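Local coordinates for protein type II restriction enzyme AgeI (Thalassobius gelatinovorus, PDB 5DWA) that recognises the double-stranded DNA sequence 5'-ACCGGT-3' and cleaves it after the first A, leaving fragments with 5'-phosphates, at residues A[116-121]-A[142-147]; A[127-132]-A[159-164]; A[112-117]-A[155-160]. One frame throughout, in Å; residues are numbered along the deposited sequence.

Contact 1: A[116-121]-A[142-147]. With nucleotides of chain D.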
ATOM      1  N   THR A 116      13.987  17.160  -9.267  1.00 12.58           N
ATOM      2  CA  THR A 116      14.565  16.986  -7.949  1.00 12.75           C
ATOM      3  C   THR A 116      13.744  15.969  -7.159  1.00 13.29           C
ATOM      4  O   THR A 116      12.544  16.164  -6.962  1.00 13.08           O
ATOM      5  CB  THR A 116      14.606  18.309  -7.175  1.00 15.74           C
ATOM      6  OG1 THR A 116      15.325  19.291  -7.935  1.00 18.20           O
ATOM      7  CG2 THR A 116      15.284  18.112  -5.827  1.00 16.41           C
ATOM      8  N   ALA A 117      14.378  14.885  -6.719  1.00 12.66           N
ATOM      9  CA  ALA A 117      13.686  13.880  -5.897  1.00 12.99           C
ATOM     10  C   ALA A 117      13.391  14.464  -4.524  1.00 13.46           C
ATOM     11  O   ALA A 117      14.259  15.092  -3.909  1.00 14.68           O
ATOM     12  CB  ALA A 117      14.515  12.606  -5.779  1.00 13.42           C
ATOM     13  N   LEU A 118      12.160  14.284  -4.053  1.00 12.12           N
ATOM     14  CA  LEU A 118      11.757  14.907  -2.795  1.00 13.58           C
ATOM     15  C   LEU A 118      11.997  13.937  -1.641  1.00 16.01           C
ATOM     16  O   LEU A 118      11.074  13.339  -1.089  1.00 17.32           O
ATOM     17  CB  LEU A 118      10.297  15.365  -2.858  1.00 14.12           C
ATOM     18  CG  LEU A 118      10.019  16.411  -3.942  1.00 14.39           C
ATOM     19  CD1 LEU A 118       8.549  16.794  -3.970  1.00 14.54           C
ATOM     20  CD2 LEU A 118      10.891  17.638  -3.707  1.00 14.46           C
ATOM     21  N   PHE A 119      13.265  13.779  -1.287  1.00 17.25           N
ATOM     22  CA  PHE A 119      13.635  12.878  -0.208  1.00 19.29           C
ATOM     23  C   PHE A 119      13.479  13.585   1.129  1.00 21.98           C
ATOM     24  O   PHE A 119      13.041  14.733   1.179  1.00 21.06           O
ATOM     25  CB  PHE A 119      15.063  12.375  -0.415  1.00 18.77           C
ATOM     26  CG  PHE A 119      15.195  11.443  -1.579  1.00 19.60           C
ATOM     27  CD1 PHE A 119      14.181  10.538  -1.871  1.00 19.92           C
ATOM     28  CD2 PHE A 119      16.321  11.459  -2.384  1.00 19.53           C
ATOM     29  CE1 PHE A 119      14.289   9.672  -2.944  1.00 20.74           C
ATOM     30  CE2 PHE A 119      16.436  10.590  -3.462  1.00 20.72           C
ATOM     31  CZ  PHE A 119      15.423   9.697  -3.739  1.00 21.35           C
ATOM     32  N   LYS A 120      13.835  12.900   2.208  1.00 26.15           N
ATOM     33  CA  LYS A 120      13.537  13.396   3.547  1.00 29.39           C
ATOM     34  C   LYS A 120      14.023  14.824   3.786  1.00 28.17           C
ATOM     35  O   LYS A 120      15.196  15.140   3.577  1.00 29.01           O
ATOM     36  CB  LYS A 120      14.148  12.463   4.583  1.00 32.84           C
ATOM     37  CG  LYS A 120      13.271  12.260   5.788  1.00 36.56           C
ATOM     38  CD  LYS A 120      13.348  10.826   6.238  1.00 38.85           C
ATOM     39  CE  LYS A 120      12.463  10.592   7.430  1.00 40.06           C
ATOM     40  NZ  LYS A 120      12.023   9.177   7.473  1.00 40.91           N
ATOM     41  N   GLY A 121      13.107  15.686   4.212  1.00 26.51           N
ATOM     42  CA  GLY A 121      13.462  17.054   4.540  1.00 25.62           C
ATOM     43  C   GLY A 121      13.173  18.051   3.434  1.00 24.99           C
ATOM     44  O   GLY A 121      13.181  19.259   3.664  1.00 26.51           O
ATOM     45  N   ASP A 142       6.461  12.631  -5.782  1.00 12.26           N
ATOM     46  CA  ASP A 142       7.810  12.131  -5.518  1.00 11.43           C
ATOM     47  C   ASP A 142       8.958  13.007  -6.003  1.00 11.99           C
ATOM     48  O   ASP A 142       9.949  13.170  -5.301  1.00 13.87           O
ATOM     49  CB  ASP A 142       7.932  10.732  -6.128  1.00 12.16           C
ATOM     50  CG  ASP A 142       6.821   9.822  -5.671  1.00 15.02           C
ATOM     51  OD1 ASP A 142       6.609   9.736  -4.445  1.00 17.62           O
ATOM     52  OD2 ASP A 142       6.138   9.232  -6.526  1.00 16.43           O
ATOM     53  N   VAL A 143       8.837  13.535  -7.209  1.00 11.14           N
ATOM     54  CA  VAL A 143       9.923  14.294  -7.811  1.00 11.44           C
ATOM     55  C   VAL A 143       9.350  15.624  -8.299  1.00 11.11           C
ATOM     56  O   VAL A 143       8.321  15.654  -8.972  1.00 13.55           O
ATOM     57  CB  VAL A 143      10.577  13.516  -8.977  1.00 13.91           C
ATOM     58  CG1 VAL A 143      11.699  14.318  -9.606  1.00 13.33           C
ATOM     59  CG2 VAL A 143      11.054  12.118  -8.537  1.00 14.26           C
ATOM     60  N   MET A 144       9.977  16.738  -7.950  1.00 11.93           N
ATOM     61  CA  MET A 144       9.426  18.001  -8.419  1.00 12.89           C
ATOM     62  C   MET A 144      10.052  18.385  -9.756  1.00 13.15           C
ATOM     63  O   MET A 144      11.166  17.963 -10.078  1.00 13.41           O
ATOM     64  CB  MET A 144       9.593  19.105  -7.362  1.00 16.98           C
ATOM     65  CG  MET A 144      10.923  19.800  -7.299  1.00 21.65           C
ATOM     66  SD  MET A 144      10.832  21.265  -6.225  1.00 23.13           S
ATOM     67  CE  MET A 144      12.519  21.276  -5.649  1.00 23.98           C
ATOM     68  N   ILE A 145       9.285  19.123 -10.554  1.00 12.54           N
ATOM     69  CA  ILE A 145       9.740  19.621 -11.844  1.00 13.06           C
ATOM     70  C   ILE A 145       9.811  21.132 -11.747  1.00 13.39           C
ATOM     71  O   ILE A 145       8.849  21.761 -11.289  1.00 12.97           O
ATOM     72  CB  ILE A 145       8.802  19.226 -13.002  1.00 11.99           C
ATOM     73  CG1 ILE A 145       8.431  17.739 -12.939  1.00 12.38           C
ATOM     74  CG2 ILE A 145       9.437  19.588 -14.349  1.00 12.09           C
ATOM     75  CD1 ILE A 145       7.271  17.380 -13.864  1.00 13.20           C
ATOM     76  N   GLU A 146      10.945  21.692 -12.166  1.00 13.22           N
ATOM     77  CA  GLU A 146      11.163  23.137 -12.141  1.00 14.47           C
ATOM     78  C   GLU A 146      11.611  23.639 -13.500  1.00 15.52           C
ATOM     79  O   GLU A 146      12.210  22.899 -14.280  1.00 16.06           O
ATOM     80  CB  GLU A 146      12.203  23.510 -11.090  1.00 15.32           C
ATOM     81  CG  GLU A 146      11.773  23.276  -9.656  1.00 16.50           C
ATOM     82  CD  GLU A 146      12.893  23.554  -8.678  1.00 17.24           C
ATOM     83  OE1 GLU A 146      13.957  22.909  -8.787  1.00 17.95           O
ATOM     84  OE2 GLU A 146      12.720  24.433  -7.807  1.00 19.60           O
ATOM     85  N   LYS A 147      11.343  24.914 -13.760  1.00 16.30           N
ATOM     86  CA  LYS A 147      11.718  25.551 -15.012  1.00 18.35           C
ATOM     87  C   LYS A 147      12.397  26.874 -14.705  1.00 19.94           C
ATOM     88  O   LYS A 147      11.858  27.686 -13.961  1.00 20.04           O
ATOM     89  CB  LYS A 147      10.487  25.767 -15.891  1.00 19.91           C
ATOM     90  CG  LYS A 147      10.696  26.701 -17.076  1.00 22.33           C
ATOM     91  CD  LYS A 147      11.329  25.986 -18.252  1.00 24.75           C
ATOM     92  CE  LYS A 147      11.369  26.882 -19.482  1.00 27.34           C
ATOM     93  NZ  LYS A 147      11.754  26.116 -20.698  1.00 29.16           N
TER
ATOM     94  P    DG D  11      19.372   3.947   3.946  1.00 15.70           P
ATOM     95  OP1  DG D  11      19.173   3.063   2.772  1.00 16.24           O
ATOM     96  OP2  DG D  11      20.715   3.971   4.601  1.00 17.92           O
ATOM     97  O5'  DG D  11      19.020   5.439   3.557  1.00 16.52           O
ATOM     98  C5'  DG D  11      17.821   5.747   2.871  1.00 17.46           C
ATOM     99  C4'  DG D  11      17.170   6.972   3.479  1.00 20.07           C
ATOM    100  O4'  DG D  11      16.516   6.597   4.720  1.00 19.87           O
ATOM    101  C3'  DG D  11      18.131   8.105   3.838  1.00 22.36           C
ATOM    102  O3'  DG D  11      17.504   9.363   3.605  1.00 26.17           O
ATOM    103  C2'  DG D  11      18.386   7.875   5.327  1.00 20.73           C
ATOM    104  C1'  DG D  11      17.026   7.381   5.788  1.00 20.08           C
ATOM    105  N9   DG D  11      17.074   6.533   6.978  1.00 21.30           N
ATOM    106  C8   DG D  11      18.112   5.731   7.391  1.00 22.69           C
ATOM    107  N7   DG D  11      17.849   5.068   8.486  1.00 22.64           N
ATOM    108  C5   DG D  11      16.554   5.451   8.811  1.00 23.06           C
ATOM    109  C6   DG D  11      15.725   5.061   9.896  1.00 24.37           C
ATOM    110  O6   DG D  11      15.979   4.273  10.817  1.00 26.42           O
ATOM    111  N1   DG D  11      14.488   5.684   9.846  1.00 23.90           N
ATOM    112  C2   DG D  11      14.093   6.569   8.878  1.00 23.15           C
ATOM    113  N2   DG D  11      12.867   7.070   9.008  1.00 23.16           N
ATOM    114  N3   DG D  11      14.852   6.946   7.858  1.00 22.27           N
ATOM    115  C4   DG D  11      16.066   6.349   7.889  1.00 22.01           C
TER
HETATM  116  O   HOH W   1      13.773  20.512  -9.763  1.00 22.38           O

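Contact 2: A[127-132]-A[159-164]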
ATOM      1  N   LEU A 127       6.256  21.411  -1.523  1.00 15.57           N
ATOM      2  CA  LEU A 127       4.797  21.477  -1.533  1.00 15.61           C
ATOM      3  C   LEU A 127       4.313  22.915  -1.321  1.00 14.87           C
ATOM      4  O   LEU A 127       3.330  23.337  -1.923  1.00 15.70           O
ATOM      5  CB  LEU A 127       4.199  20.554  -0.466  1.00 16.33           C
ATOM      6  CG  LEU A 127       4.457  19.066  -0.722  1.00 18.52           C
ATOM      7  CD1 LEU A 127       3.836  18.197   0.364  1.00 19.76           C
ATOM      8  CD2 LEU A 127       3.939  18.669  -2.098  1.00 19.11           C
ATOM      9  N   THR A 128       5.017  23.655  -0.469  1.00 14.35           N
ATOM     10  CA  THR A 128       4.673  25.050  -0.219  1.00 15.52           C
ATOM     11  C   THR A 128       4.834  25.876  -1.481  1.00 15.85           C
ATOM     12  O   THR A 128       3.964  26.689  -1.822  1.00 18.50           O
ATOM     13  CB  THR A 128       5.534  25.650   0.897  1.00 15.94           C
ATOM     14  OG1 THR A 128       5.308  24.919   2.108  1.00 16.97           O
ATOM     15  CG2 THR A 128       5.191  27.132   1.109  1.00 16.16           C
ATOM     16  N   ARG A 129       5.946  25.664  -2.174  1.00 16.58           N
ATOM     17  CA  ARG A 129       6.207  26.379  -3.415  1.00 15.80           C
ATOM     18  C   ARG A 129       5.220  25.959  -4.499  1.00 17.12           C
ATOM     19  O   ARG A 129       4.859  26.766  -5.351  1.00 19.08           O
ATOM     20  CB  ARG A 129       7.652  26.151  -3.863  1.00 15.72           C
ATOM     21  CG  ARG A 129       8.680  26.730  -2.896  1.00 16.00           C
ATOM     22  CD  ARG A 129      10.094  26.329  -3.283  1.00 15.60           C
ATOM     23  NE  ARG A 129      10.453  26.843  -4.602  1.00 15.81           N
ATOM     24  CZ  ARG A 129      11.018  26.123  -5.569  1.00 17.56           C
ATOM     25  NH1 ARG A 129      11.281  24.831  -5.387  1.00 18.53           N
ATOM     26  NH2 ARG A 129      11.301  26.690  -6.734  1.00 17.61           N
ATOM     27  N   MET A 130       4.763  24.705  -4.447  1.00 16.88           N
ATOM     28  CA  MET A 130       3.741  24.213  -5.367  1.00 17.11           C
ATOM     29  C   MET A 130       2.381  24.836  -5.118  1.00 17.71           C
ATOM     30  O   MET A 130       1.527  24.856  -6.006  1.00 19.11           O
ATOM     31  CB  MET A 130       3.598  22.694  -5.256  1.00 17.33           C
ATOM     32  CG  MET A 130       4.632  21.902  -6.003  1.00 18.96           C
ATOM     33  SD  MET A 130       4.246  20.149  -5.884  1.00 20.34           S
ATOM     34  CE  MET A 130       5.776  19.449  -6.490  1.00 20.51           C
ATOM     35  N   GLY A 131       2.170  25.308  -3.893  1.00 17.24           N
ATOM     36  CA  GLY A 131       0.890  25.858  -3.495  1.00 18.26           C
ATOM     37  C   GLY A 131      -0.097  24.788  -3.078  1.00 18.41           C
ATOM     38  O   GLY A 131      -1.303  25.001  -3.160  1.00 20.86           O
ATOM     39  N   VAL A 132       0.407  23.636  -2.635  1.00 17.04           N
ATOM     40  CA  VAL A 132      -0.465  22.527  -2.240  1.00 16.39           C
ATOM     41  C   VAL A 132      -0.205  22.008  -0.825  1.00 15.88           C
ATOM     42  O   VAL A 132      -0.741  20.972  -0.429  1.00 17.36           O
ATOM     43  CB  VAL A 132      -0.359  21.316  -3.221  1.00 18.03           C
ATOM     44  CG1 VAL A 132      -0.810  21.705  -4.621  1.00 19.76           C
ATOM     45  CG2 VAL A 132       1.050  20.727  -3.240  1.00 17.90           C
ATOM     46  N   PHE A 159      14.815  28.992 -10.681  1.00 23.35           N
ATOM     47  CA  PHE A 159      14.000  27.817 -10.990  1.00 21.59           C
ATOM     48  C   PHE A 159      12.697  27.845 -10.193  1.00 20.85           C
ATOM     49  O   PHE A 159      12.724  27.780  -8.968  1.00 20.79           O
ATOM     50  CB  PHE A 159      14.761  26.528 -10.695  1.00 22.12           C
ATOM     51  CG  PHE A 159      15.849  26.222 -11.679  1.00 21.64           C
ATOM     52  CD1 PHE A 159      15.611  25.388 -12.757  1.00 20.96           C
ATOM     53  CD2 PHE A 159      17.116  26.766 -11.525  1.00 23.71           C
ATOM     54  CE1 PHE A 159      16.608  25.095 -13.663  1.00 21.00           C
ATOM     55  CE2 PHE A 159      18.124  26.477 -12.429  1.00 23.34           C
ATOM     56  CZ  PHE A 159      17.866  25.635 -13.501  1.00 22.31           C
ATOM     57  N   GLY A 160      11.569  27.928 -10.895  1.00 19.76           N
ATOM     58  CA  GLY A 160      10.260  27.892 -10.263  1.00 17.64           C
ATOM     59  C   GLY A 160       9.580  26.555 -10.507  1.00 16.90           C
ATOM     60  O   GLY A 160       9.821  25.914 -11.529  1.00 16.10           O
ATOM     61  N   VAL A 161       8.723  26.148  -9.577  0.65 16.32           N
ATOM     62  CA  VAL A 161       8.056  24.849  -9.673  0.65 16.01           C
ATOM     63  C   VAL A 161       6.920  24.869 -10.691  0.65 16.13           C
ATOM     64  O   VAL A 161       6.101  25.792 -10.707  0.65 17.36           O
ATOM     65  CB  VAL A 161       7.489  24.395  -8.317  0.65 16.50           C
ATOM     66  CG1 VAL A 161       7.059  22.928  -8.391  0.65 13.04           C
ATOM     67  CG2 VAL A 161       8.513  24.579  -7.228  0.65 18.64           C
ATOM     68  N   VAL A 162       6.864  23.839 -11.533  1.00 15.05           N
ATOM     69  CA  VAL A 162       5.852  23.764 -12.578  1.00 15.28           C
ATOM     70  C   VAL A 162       5.034  22.479 -12.492  1.00 14.96           C
ATOM     71  O   VAL A 162       4.050  22.313 -13.215  1.00 17.58           O
ATOM     72  CB  VAL A 162       6.481  23.844 -13.979  1.00 16.92           C
ATOM     73  CG1 VAL A 162       7.088  25.221 -14.225  1.00 17.41           C
ATOM     74  CG2 VAL A 162       7.537  22.760 -14.140  1.00 18.23           C
ATOM     75  N   GLY A 163       5.464  21.557 -11.634  1.00 14.33           N
ATOM     76  CA  GLY A 163       4.709  20.338 -11.432  1.00 15.21           C
ATOM     77  C   GLY A 163       5.484  19.265 -10.704  1.00 13.18           C
ATOM     78  O   GLY A 163       6.489  19.535 -10.054  1.00 12.04           O
ATOM     79  N   GLY A 164       4.998  18.034 -10.798  1.00 12.11           N
ATOM     80  CA  GLY A 164       5.663  16.948 -10.117  1.00 12.14           C
ATOM     81  C   GLY A 164       5.398  15.629 -10.780  1.00 11.74           C
ATOM     82  O   GLY A 164       4.505  15.484 -11.620  1.00 13.04           O
TER

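Contact 3: A[112-117]-A[155-160]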
ATOM      1  N   GLY A 112      16.406  24.331 -19.667  1.00 19.42           N
ATOM      2  CA  GLY A 112      16.151  25.005 -18.404  1.00 19.66           C
ATOM      3  C   GLY A 112      15.180  24.286 -17.483  1.00 18.22           C
ATOM      4  O   GLY A 112      14.563  24.901 -16.609  1.00 19.48           O
ATOM      5  N   ILE A 113      15.047  22.978 -17.670  1.00 16.95           N
ATOM      6  CA  ILE A 113      14.138  22.174 -16.865  1.00 15.53           C
ATOM      7  C   ILE A 113      14.954  21.279 -15.949  1.00 14.20           C
ATOM      8  O   ILE A 113      16.011  20.779 -16.339  1.00 14.62           O
ATOM      9  CB  ILE A 113      13.193  21.343 -17.753  1.00 15.56           C
ATOM     10  CG1 ILE A 113      12.363  22.267 -18.642  1.00 16.79           C
ATOM     11  CG2 ILE A 113      12.263  20.457 -16.911  1.00 14.70           C
ATOM     12  CD1 ILE A 113      11.780  21.574 -19.851  1.00 18.05           C
ATOM     13  N   ARG A 114      14.473  21.091 -14.722  1.00 14.13           N
ATOM     14  CA  ARG A 114      15.213  20.345 -13.721  1.00 15.12           C
ATOM     15  C   ARG A 114      14.300  19.533 -12.824  1.00 13.46           C
ATOM     16  O   ARG A 114      13.281  20.040 -12.356  1.00 14.19           O
ATOM     17  CB  ARG A 114      16.060  21.297 -12.869  1.00 17.47           C
ATOM     18  CG  ARG A 114      16.973  20.587 -11.870  1.00 19.26           C
ATOM     19  CD  ARG A 114      17.774  21.592 -11.049  1.00 20.88           C
ATOM     20  NE  ARG A 114      16.918  22.431 -10.218  1.00 23.26           N
ATOM     21  CZ  ARG A 114      17.323  23.552  -9.628  1.00 24.80           C
ATOM     22  NH1 ARG A 114      18.576  23.965  -9.782  1.00 26.05           N
ATOM     23  NH2 ARG A 114      16.483  24.255  -8.879  1.00 25.13           N
ATOM     24  N   LEU A 115      14.670  18.273 -12.613  1.00 12.73           N
ATOM     25  CA  LEU A 115      13.990  17.385 -11.679  1.00 12.60           C
ATOM     26  C   LEU A 115      14.738  17.295 -10.352  1.00 13.17           C
ATOM     27  O   LEU A 115      15.965  17.287 -10.314  1.00 14.25           O
ATOM     28  CB  LEU A 115      13.874  15.982 -12.278  1.00 11.79           C
ATOM     29  CG  LEU A 115      13.259  15.846 -13.675  1.00 12.63           C
ATOM     30  CD1 LEU A 115      13.215  14.387 -14.079  1.00 13.53           C
ATOM     31  CD2 LEU A 115      11.862  16.464 -13.756  1.00 13.45           C
ATOM     32  N   THR A 116      13.987  17.160  -9.267  1.00 12.58           N
ATOM     33  CA  THR A 116      14.565  16.986  -7.949  1.00 12.75           C
ATOM     34  C   THR A 116      13.744  15.969  -7.159  1.00 13.29           C
ATOM     35  O   THR A 116      12.544  16.164  -6.962  1.00 13.08           O
ATOM     36  CB  THR A 116      14.606  18.309  -7.175  1.00 15.74           C
ATOM     37  OG1 THR A 116      15.325  19.291  -7.935  1.00 18.20           O
ATOM     38  CG2 THR A 116      15.284  18.112  -5.827  1.00 16.41           C
ATOM     39  N   ALA A 117      14.378  14.885  -6.719  1.00 12.66           N
ATOM     40  CA  ALA A 117      13.686  13.880  -5.897  1.00 12.99           C
ATOM     41  C   ALA A 117      13.391  14.464  -4.524  1.00 13.46           C
ATOM     42  O   ALA A 117      14.259  15.092  -3.909  1.00 14.68           O
ATOM     43  CB  ALA A 117      14.515  12.606  -5.779  1.00 13.42           C
ATOM     44  N   ASP A 155      13.555  29.718  -7.047  1.00 27.61           N
ATOM     45  CA  ASP A 155      14.612  29.678  -6.043  1.00 28.87           C
ATOM     46  C   ASP A 155      15.696  30.698  -6.388  1.00 31.16           C
ATOM     47  O   ASP A 155      15.499  31.539  -7.265  1.00 30.94           O
ATOM     48  CB  ASP A 155      15.209  28.263  -5.892  1.00 29.24           C
ATOM     49  CG  ASP A 155      15.885  27.740  -7.162  1.00 29.16           C
ATOM     50  OD1 ASP A 155      16.176  28.520  -8.095  1.00 26.89           O
ATOM     51  OD2 ASP A 155      16.140  26.516  -7.214  1.00 31.04           O
ATOM     52  N   ALA A 156      16.827  30.616  -5.699  1.00 33.59           N
ATOM     53  CA  ALA A 156      17.912  31.574  -5.875  1.00 35.82           C
ATOM     54  C   ALA A 156      18.439  31.616  -7.314  1.00 37.03           C
ATOM     55  O   ALA A 156      18.910  32.658  -7.772  1.00 37.33           O
ATOM     56  CB  ALA A 156      19.044  31.258  -4.909  1.00 37.11           C
ATOM     57  N   GLU A 157      18.353  30.492  -8.023  1.00 37.93           N
ATOM     58  CA  GLU A 157      18.857  30.408  -9.392  1.00 38.71           C
ATOM     59  C   GLU A 157      17.779  30.693 -10.437  1.00 35.29           C
ATOM     60  O   GLU A 157      18.043  30.624 -11.637  1.00 35.91           O
ATOM     61  CB  GLU A 157      19.452  29.026  -9.662  1.00 43.01           C
ATOM     62  CG  GLU A 157      20.260  28.441  -8.523  1.00 46.56           C
ATOM     63  CD  GLU A 157      20.115  26.930  -8.450  1.00 49.08           C
ATOM     64  OE1 GLU A 157      20.997  26.216  -8.978  1.00 49.60           O
ATOM     65  OE2 GLU A 157      19.108  26.460  -7.875  1.00 49.57           O
ATOM     66  N   GLY A 158      16.566  30.993  -9.987  1.00 30.66           N
ATOM     67  CA  GLY A 158      15.485  31.323 -10.899  1.00 27.77           C
ATOM     68  C   GLY A 158      14.600  30.148 -11.302  1.00 25.79           C
ATOM     69  O   GLY A 158      13.742  30.288 -12.167  1.00 25.27           O
ATOM     70  N   PHE A 159      14.815  28.992 -10.681  1.00 23.35           N
ATOM     71  CA  PHE A 159      14.000  27.817 -10.990  1.00 21.59           C
ATOM     72  C   PHE A 159      12.697  27.845 -10.193  1.00 20.85           C
ATOM     73  O   PHE A 159      12.724  27.780  -8.968  1.00 20.79           O
ATOM     74  CB  PHE A 159      14.761  26.528 -10.695  1.00 22.12           C
ATOM     75  CG  PHE A 159      15.849  26.222 -11.679  1.00 21.64           C
ATOM     76  CD1 PHE A 159      15.611  25.388 -12.757  1.00 20.96           C
ATOM     77  CD2 PHE A 159      17.116  26.766 -11.525  1.00 23.71           C
ATOM     78  CE1 PHE A 159      16.608  25.095 -13.663  1.00 21.00           C
ATOM     79  CE2 PHE A 159      18.124  26.477 -12.429  1.00 23.34           C
ATOM     80  CZ  PHE A 159      17.866  25.635 -13.501  1.00 22.31           C
ATOM     81  N   GLY A 160      11.569  27.928 -10.895  1.00 19.76           N
ATOM     82  CA  GLY A 160      10.260  27.892 -10.263  1.00 17.64           C
ATOM     83  C   GLY A 160       9.580  26.555 -10.507  1.00 16.90           C
ATOM     84  O   GLY A 160       9.821  25.914 -11.529  1.00 16.10           O
TER

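Contact 1: A[116-121]-A[142-147]
Thr116 O is approached by two groups of the facing strand: Met144 N, a hydrogen bond of 2.8 Å to Thr116 O, and the CA-H of Val143, whose CA stands 3.3 Å from the same oxygen. With Thr116 N bonded to Met144 O, the two residues form a hydrogen-bonded antiparallel pair, followed by the non-hydrogen-bonded pair Ala117-Val143. Pairing continues past the strand, since Leu118 N reaches Asp142 O at 2.8 Å, nearly along the C=O axis (163°), while Leu118 centres an inverse gamma turn. On one face Thr116 and Met144 run side by side, with Met144 CE 3.9 Å from Thr116 CB. Leu118 crosses Met144 at about a right angle, laying CD2 4.1 Å from Met144 CB, and also touches Lys123 and Ala126 of helix 123-130. An alanine in place of Leu118 lacks CG and both methyls and would probably leave Met144 CB without this neighbour and open a gap against Lys123 and Ala126. A water accepts from Thr116 OG1 (2.7 Å to the water) and donates to Glu146 OE1; Glu146 OE2 is salt-bridged to Arg129. Beyond the turn, Lys120 approaches guanine DG11 of chain D. Strand 113-117 is outermost in the chain's mixed sheet, and 143-148 is next to it. Helix 123-130 lies against Met144 through Arg129 and Met130, while Phe119 rests on helix 84-109.

Contact 2: A[127-132]-A[159-164]
Met130 and Val161 bring their CA atoms to 6.1 Å, where the last turn of helix 123-130 packs on strand 159-168. The helix ends in a Schellman motif: Gly131 takes positive phi (83°), Val132 N bonds back to Leu127 O at 3.0 Å, and Gly131 N bonds to Thr128 O at 3.1 Å. The helix thus packs on a strand of the mixed sheet of the PD-(D/E)XK nuclease fold, which carries a classic beta bulge at Val162 and Gly163 opposite Ile145. In the conformer described, the two methyls of Val161 meet different helix residues. Its CG1, anti to the backbone N (chi1 -168°), lies 3.6 Å from Met130 CG. Its CG2 sits over one face of the Arg129 guanidinium, toward the rim, 3.3 Å from Arg129 NH1. Val161 has a second conformer, so the exact methyl distances are less certain. At the guanidinium's edge and near its plane, Arg129 NH2 comes within 2.9 Å of Phe159 O. The charge has its main partner in Glu146, while NE bonds to Ser153 O, so at least two nitrogens of the group have partners beyond the two segments. The Met130 chain is extended beyond CG and brings Met130 CE to 3.6 Å from Gly163 O.

Contact 3: A[112-117]-A[155-160]
Arg114 has CG anti to the backbone N (chi1 -175°) and a bend at chi3 (64°) that places NE; the guanidinium beyond lies flat on the Phe159 ring. The evidence for a cation-pi stack is direct: Arg114 CZ is 3.8 Å from the centroid of the Phe159 ring, over the face, and the planes differ by 21°. The edge of the same guanidinium serves two acids. Arg114 NH2 meets Asp155 OD2 on its syn side at 2.8 Å, tip to tip, while Arg114 NH1 reaches Glu157 OE2 at 3.2 Å from above the carboxylate plane. Asp155 OD2 and Glu157 OE2 are only 3.0 Å apart, both acceptors, so the shared arginine probably offsets their repulsion. The other oxygen, Asp155 OD1, takes Glu157 N (2.9 Å to OD1) and Phe159 N (3.0 Å to OD1) from opposite faces of its plane. The first bond makes an Asx turn within the type I beta turn from Asp155 to Gly158. Together the two bonds are likely to fix the rotation of the carboxylate whose OD2 meets Arg114. Gly112 ends helix 84-109 in a Schellman motif just before strand 113-117. Strand 143-148 lies between 113-117 and 159-168, and its Glu146 gives Arg114 a further salt bridge; Asn105 of helix 84-109 also touches Arg114.

In the fold
All three contacts gather on one edge of the mixed sheet; the contact centres lie about 9 to 10 Å from one another. Contact 2 is buried, contact 1 partly so, and contact 3 lies at the surface. Contacts 1 and 3 both use strand 113-117, but one joins it to its neighbour by backbone pairing, whereas the other reaches past that neighbour with a side chain. Contacts 2 and 3 share the start of strand 159-168, and each lays a guanidinium there: on a valine methyl beside Met130 in contact 2, on an aromatic ring with acids at its edge in contact 3. Glu146, on the middle strand, connects the set, one oxygen turned to each arginine.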